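Local coordinates for ABC transporter periplasmic substrate-binding protein (Desulfovibrio alaskensis, PDB 5MY5), which binds tungstate selectively in the periplasm and probably delivers it to the membrane components of an ABC transporter for uptake into the cell, at residues L42-L45 / A46-T50; G206-P209 / L210-L213. The protein carries 2 engineered substitutions. One frame throughout, in Å; residues are numbered along the deposited sequence.

Contact 1 of 2, residues L42-L45 / A46-T50; sequences LDDL and APQFT
Gln48 reaches back over one turn of helix 41-53 to the backbone carbonyl of Asp44, in a helix that packs against the sheet of a periplasmic binding protein fold and carries a proline, Pro47, in its middle. With no hydrogen on its backbone nitrogen, Pro47 cannot donate to the carbonyl of Asp43, and the helix is kinked at this point; instead its CD lies 3.3 Å from Asp43 O, with CG close behind. The Ala46 N to Leu42 O bond (2.8 Å) precedes the break, and the Phe49 N to Leu45 O bond (2.9 Å) follows it.

One residue on from Asp43, Asp44 O receives the side-chain donor of Gln48. CG of Gln48 stands anti to the carbonyl carbon (chi1 -51°), and the chain runs extended past CG before chi3 turns the amide. Leu42, Ala46 and Phe49 pack on strand 56-62, while Leu45 meets Trp248 and Met249 of helix 239-250. Phe49 has its ring anti to the backbone N (chi1 175°) and meets Phe245 edge-to-face.

The Gln48 amide holds Asp44 O almost exactly in its own plane, yet NE2, 3.0 Å from that oxygen, stands well above the carbonyl plane rather than on a lone pair.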
ATOM      1  N   LEU A  42      -5.004 -11.652   2.604  1.00 18.92           N
ATOM      2  CA  LEU A  42      -4.785 -12.962   1.976  1.00 17.15           C
ATOM      3  C   LEU A  42      -5.151 -14.106   2.906  1.00 20.83           C
ATOM      4  O   LEU A  42      -5.605 -15.139   2.454  1.00 18.78           O
ATOM      5  CB  LEU A  42      -3.324 -13.141   1.510  1.00 18.68           C
ATOM      6  CG  LEU A  42      -2.967 -12.235   0.309  1.00 18.64           C
ATOM      7  CD1 LEU A  42      -1.493 -12.338   0.041  1.00 17.99           C
ATOM      8  CD2 LEU A  42      -3.779 -12.563  -0.953  1.00 21.63           C
ATOM      9  N   ASP A  43      -5.002 -13.905   4.230  1.00 18.80           N
ATOM     10  CA  ASP A  43      -5.457 -14.940   5.178  1.00 20.02           C
ATOM     11  C   ASP A  43      -6.948 -15.128   5.108  1.00 22.67           C
ATOM     12  O   ASP A  43      -7.401 -16.241   5.403  1.00 26.75           O
ATOM     13  CB  ASP A  43      -5.063 -14.569   6.600  1.00 24.95           C
ATOM     14  CG  ASP A  43      -3.589 -14.508   6.784  1.00 25.57           C
ATOM     15  OD1 ASP A  43      -2.887 -15.432   6.426  1.00 30.80           O
ATOM     16  OD2 ASP A  43      -3.065 -13.515   7.338  1.00 35.62           O
ATOM     17  N   ASP A  44      -7.701 -14.095   4.814  1.00 21.28           N
ATOM     18  CA  ASP A  44      -9.143 -14.216   4.555  1.00 24.12           C
ATOM     19  C   ASP A  44      -9.478 -14.750   3.206  1.00 24.23           C
ATOM     20  O   ASP A  44     -10.387 -15.578   3.050  1.00 25.17           O
ATOM     21  CB  ASP A  44      -9.802 -12.830   4.696  1.00 29.90           C
ATOM     22  CG  ASP A  44     -10.622 -12.685   5.919  1.00 39.57           C
ATOM     23  OD1 ASP A  44     -10.088 -12.974   7.028  1.00 45.17           O
ATOM     24  OD2 ASP A  44     -11.784 -12.249   5.738  1.00 40.80           O
ATOM     25  N   LEU A  45      -8.786 -14.263   2.155  1.00 19.99           N
ATOM     26  CA  LEU A  45      -9.117 -14.620   0.781  1.00 20.84           C
ATOM     27  C   LEU A  45      -8.701 -16.018   0.428  1.00 21.38           C
ATOM     28  O   LEU A  45      -9.407 -16.690  -0.369  1.00 21.05           O
ATOM     29  CB  LEU A  45      -8.458 -13.623  -0.216  1.00 19.79           C
ATOM     30  CG  LEU A  45      -9.053 -12.250  -0.203  1.00 22.37           C
ATOM     31  CD1 LEU A  45      -8.322 -11.409  -1.271  1.00 23.36           C
ATOM     32  CD2 LEU A  45     -10.592 -12.159  -0.428  1.00 25.15           C
ATOM     33  N   ALA A  46      -7.532 -16.421   0.880  1.00 19.94           N
ATOM     34  CA  ALA A  46      -6.954 -17.687   0.396  1.00 20.85           C
ATOM     35  C   ALA A  46      -7.873 -18.943   0.650  1.00 23.21           C
ATOM     36  O   ALA A  46      -8.124 -19.712  -0.265  1.00 21.40           O
ATOM     37  CB  ALA A  46      -5.565 -17.913   0.902  1.00 24.49           C
ATOM     38  N   PRO A  47      -8.495 -19.073   1.843  1.00 22.61           N
ATOM     39  CA  PRO A  47      -9.383 -20.257   1.997  1.00 23.52           C
ATOM     40  C   PRO A  47     -10.623 -20.148   1.125  1.00 21.70           C
ATOM     41  O   PRO A  47     -11.118 -21.157   0.600  1.00 23.79           O
ATOM     42  CB  PRO A  47      -9.805 -20.214   3.481  1.00 24.62           C
ATOM     43  CG  PRO A  47      -8.880 -19.295   4.147  1.00 25.73           C
ATOM     44  CD  PRO A  47      -8.227 -18.406   3.120  1.00 23.25           C
ATOM     45  N   GLN A  48     -11.093 -18.930   0.871  1.00 21.36           N
ATOM     46  CA  GLN A  48     -12.241 -18.769  -0.034  1.00 21.16           C
ATOM     47  C   GLN A  48     -11.887 -19.127  -1.508  1.00 21.58           C
ATOM     48  O   GLN A  48     -12.651 -19.767  -2.255  1.00 20.35           O
ATOM     49  CB  GLN A  48     -12.824 -17.357   0.019  1.00 25.83           C
ATOM     50  CG  GLN A  48     -13.139 -16.863   1.458  1.00 32.37           C
ATOM     51  CD  GLN A  48     -13.789 -15.475   1.621  1.00 35.64           C
ATOM     52  OE1 GLN A  48     -14.961 -15.271   1.292  1.00 36.13           O
ATOM     53  NE2 GLN A  48     -13.053 -14.541   2.275  1.00 35.36           N
ATOM     54  N   PHE A  49     -10.711 -18.680  -1.954  1.00 20.31           N
ATOM     55  CA  PHE A  49     -10.197 -19.035  -3.269  1.00 17.00           C
ATOM     56  C   PHE A  49     -10.109 -20.562  -3.369  1.00 17.03           C
ATOM     57  O   PHE A  49     -10.507 -21.145  -4.416  1.00 17.63           O
ATOM     58  CB  PHE A  49      -8.780 -18.394  -3.466  1.00 18.29           C
ATOM     59  CG  PHE A  49      -8.083 -18.790  -4.761  1.00 16.00           C
ATOM     60  CD1 PHE A  49      -8.625 -18.572  -5.948  1.00 16.53           C
ATOM     61  CD2 PHE A  49      -6.832 -19.490  -4.714  1.00 18.85           C
ATOM     62  CE1 PHE A  49      -7.998 -18.933  -7.137  1.00 16.17           C
ATOM     63  CE2 PHE A  49      -6.193 -19.811  -5.887  1.00 16.95           C
ATOM     64  CZ  PHE A  49      -6.775 -19.515  -7.110  1.00 17.26           C
ATOM     65  N   THR A  50      -9.587 -21.247  -2.360  1.00 18.00           N
ATOM     66  CA  THR A  50      -9.431 -22.704  -2.431  1.00 19.53           C
ATOM     67  C   THR A  50     -10.822 -23.411  -2.428  1.00 21.28           C
ATOM     68  O   THR A  50     -11.034 -24.345  -3.236  1.00 20.73           O
ATOM     69  CB  THR A  50      -8.601 -23.257  -1.278  1.00 22.17           C
ATOM     70  OG1 THR A  50      -7.279 -22.735  -1.364  1.00 25.71           O
ATOM     71  CG2 THR A  50      -8.527 -24.798  -1.329  1.00 24.67           C
TER

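Contact 2 of 2, residues G206-P209 / L210-L213; sequences GNPP and LKIL
The side chain of Lys211 folds back on Asn207 and Pro208, in the loop that leads into its own strand, and its ammonium donates two hydrogen bonds there, to a backbone carbonyl and to a side-chain amide oxygen. The shorter runs from NZ to Pro208 O, 2.6 Å, and lies in the plane of that carbonyl. The second, 3.2 Å from NZ to Asn207 OD1, is longer and approaches with a tilt of 24° from the amide carbonyl plane.

A bend at chi2 (-64°) turns the lysine chain back toward the loop, and its last two torsions are extended, which carries CE to 3.0 Å from Pro208 O on the way to NZ. Asn207 meets it by swinging its CG anti to the backbone N, the carboxamide oxygen directed at the ammonium.

Neither Pro208 nor Pro209 has an N-H to donate, so this part of the loop offers carbonyls more readily than donors. The ring of Pro208 lies beside Leu210, the first residue of the strand, its CG 3.4 Å from Leu210 O, an oxygen that accepts a hydrogen bond from Tyr197 OH of helix 194-203. Backbone hydrogen bonds between Pro209 and Ala113 and between Lys211 and Gly111 fasten this helix-to-strand connection, as strand 210-214 pairs antiparallel with strand 100-112. Leu210 packs down on Ile180, Ala183 and Ala184 of helix 176-186.

With two oxygen acceptors sharing one ammonium, the positive charge is probably stabilised by carbonyl dipoles, with no carboxylate among residues 206-213.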
ATOM      1  N   GLY A 206      -9.309   4.094  20.641  1.00 26.27           N
ATOM      2  CA  GLY A 206     -10.086   4.922  19.731  1.00 26.32           C
ATOM      3  C   GLY A 206      -9.990   6.421  19.875  1.00 26.65           C
ATOM      4  O   GLY A 206     -10.739   7.149  19.207  1.00 29.01           O
ATOM      5  N   ASN A 207      -9.098   6.894  20.752  1.00 23.89           N
ATOM      6  CA  ASN A 207      -8.934   8.293  21.023  1.00 28.39           C
ATOM      7  C   ASN A 207      -7.402   8.610  21.058  1.00 26.15           C
ATOM      8  O   ASN A 207      -6.852   9.120  22.038  1.00 26.59           O
ATOM      9  CB  ASN A 207      -9.557   8.635  22.382  1.00 30.17           C
ATOM     10  CG  ASN A 207      -9.739  10.127  22.590  1.00 38.12           C
ATOM     11  OD1 ASN A 207      -9.898  10.913  21.642  1.00 42.58           O
ATOM     12  ND2 ASN A 207      -9.756  10.513  23.846  1.00 42.01           N
ATOM     13  N   PRO A 208      -6.712   8.380  19.926  1.00 23.17           N
ATOM     14  CA  PRO A 208      -5.346   8.907  19.866  1.00 23.51           C
ATOM     15  C   PRO A 208      -5.304  10.446  19.708  1.00 24.10           C
ATOM     16  O   PRO A 208      -6.247  11.046  19.196  1.00 26.03           O
ATOM     17  CB  PRO A 208      -4.815   8.239  18.579  1.00 22.09           C
ATOM     18  CG  PRO A 208      -6.033   8.224  17.726  1.00 24.47           C
ATOM     19  CD  PRO A 208      -7.149   7.801  18.662  1.00 24.42           C
ATOM     20  N   PRO A 209      -4.122  11.052  20.001  1.00 23.45           N
ATOM     21  CA  PRO A 209      -3.992  12.474  19.806  1.00 25.54           C
ATOM     22  C   PRO A 209      -3.866  12.962  18.411  1.00 26.78           C
ATOM     23  O   PRO A 209      -4.124  14.107  18.153  1.00 27.97           O
ATOM     24  CB  PRO A 209      -2.714  12.818  20.579  1.00 23.96           C
ATOM     25  CG  PRO A 209      -1.918  11.523  20.608  1.00 23.94           C
ATOM     26  CD  PRO A 209      -2.992  10.467  20.695  1.00 24.95           C
ATOM     27  N   LEU A 210      -3.500  12.069  17.474  1.00 21.07           N
ATOM     28  CA  LEU A 210      -3.377  12.375  16.072  1.00 21.08           C
ATOM     29  C   LEU A 210      -4.582  11.787  15.373  1.00 20.91           C
ATOM     30  O   LEU A 210      -4.944  10.657  15.628  1.00 21.15           O
ATOM     31  CB  LEU A 210      -2.118  11.727  15.489  1.00 20.00           C
ATOM     32  CG  LEU A 210      -0.795  12.115  16.113  1.00 21.30           C
ATOM     33  CD1 LEU A 210       0.287  11.255  15.512  1.00 22.13           C
ATOM     34  CD2 LEU A 210      -0.534  13.648  16.010  1.00 22.84           C
ATOM     35  N   LYS A 211      -5.185  12.610  14.576  1.00 18.22           N
ATOM     36  CA  LYS A 211      -6.443  12.306  13.825  1.00 22.36           C
ATOM     37  C   LYS A 211      -6.147  12.326  12.338  1.00 20.48           C
ATOM     38  O   LYS A 211      -5.171  12.997  11.878  1.00 19.25           O
ATOM     39  CB  LYS A 211      -7.493  13.372  14.216  1.00 24.25           C
ATOM     40  CG  LYS A 211      -7.655  13.534  15.709  1.00 27.17           C
ATOM     41  CD  LYS A 211      -8.188  12.289  16.386  1.00 28.96           C
ATOM     42  CE  LYS A 211      -8.495  12.551  17.870  1.00 37.15           C
ATOM     43  NZ  LYS A 211      -8.829  11.319  18.670  1.00 37.07           N
ATOM     44  N   ILE A 212      -6.956  11.679  11.515  1.00 20.31           N
ATOM     45  CA  ILE A 212      -6.854  11.778  10.107  1.00 20.30           C
ATOM     46  C   ILE A 212      -7.330  13.149   9.669  1.00 19.78           C
ATOM     47  O   ILE A 212      -8.480  13.532   9.997  1.00 23.44           O
ATOM     48  CB  ILE A 212      -7.630  10.692   9.304  1.00 20.50           C
ATOM     49  CG1 ILE A 212      -7.066   9.286   9.653  1.00 22.45           C
ATOM     50  CG2 ILE A 212      -7.648  11.028   7.833  1.00 21.83           C
ATOM     51  CD1 ILE A 212      -7.956   8.195   9.070  1.00 23.20           C
ATOM     52  N   LEU A 213      -6.464  13.895   9.028  1.00 20.24           N
ATOM     53  CA  LEU A 213      -6.753  15.256   8.584  1.00 19.85           C
ATOM     54  C   LEU A 213      -6.802  15.441   7.111  1.00 23.60           C
ATOM     55  O   LEU A 213      -7.479  16.330   6.630  1.00 28.44           O
ATOM     56  CB  LEU A 213      -5.771  16.206   9.271  1.00 19.75           C
ATOM     57  CG  LEU A 213      -5.725  16.323  10.759  1.00 20.24           C
ATOM     58  CD1 LEU A 213      -4.587  17.147  11.346  1.00 23.19           C
ATOM     59  CD2 LEU A 213      -7.106  16.897  11.221  1.00 22.57           C
TER

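In the fold
Contacts 1 and 2 lie far apart, their centres about 32 Å from each other and their nearest atoms about 21 Å apart, and they share no helix or strand. Both are partly buried. Residues 42-50 occupy a single helix laid against strand 56-62 and helix 239-250, whereas residues 206-213 pass from a loop into a strand paired with strand 100-112. In each, buried hydrophobic side chains face the neighbouring elements while a polar side chain returns to a backbone carbonyl, that of Asp44 beside the Pro47 ring in contact 1 and that of Pro208 itself in contact 2. The donor is a neutral amide in contact 1 and a charged ammonium, with a second acceptor, in contact 2.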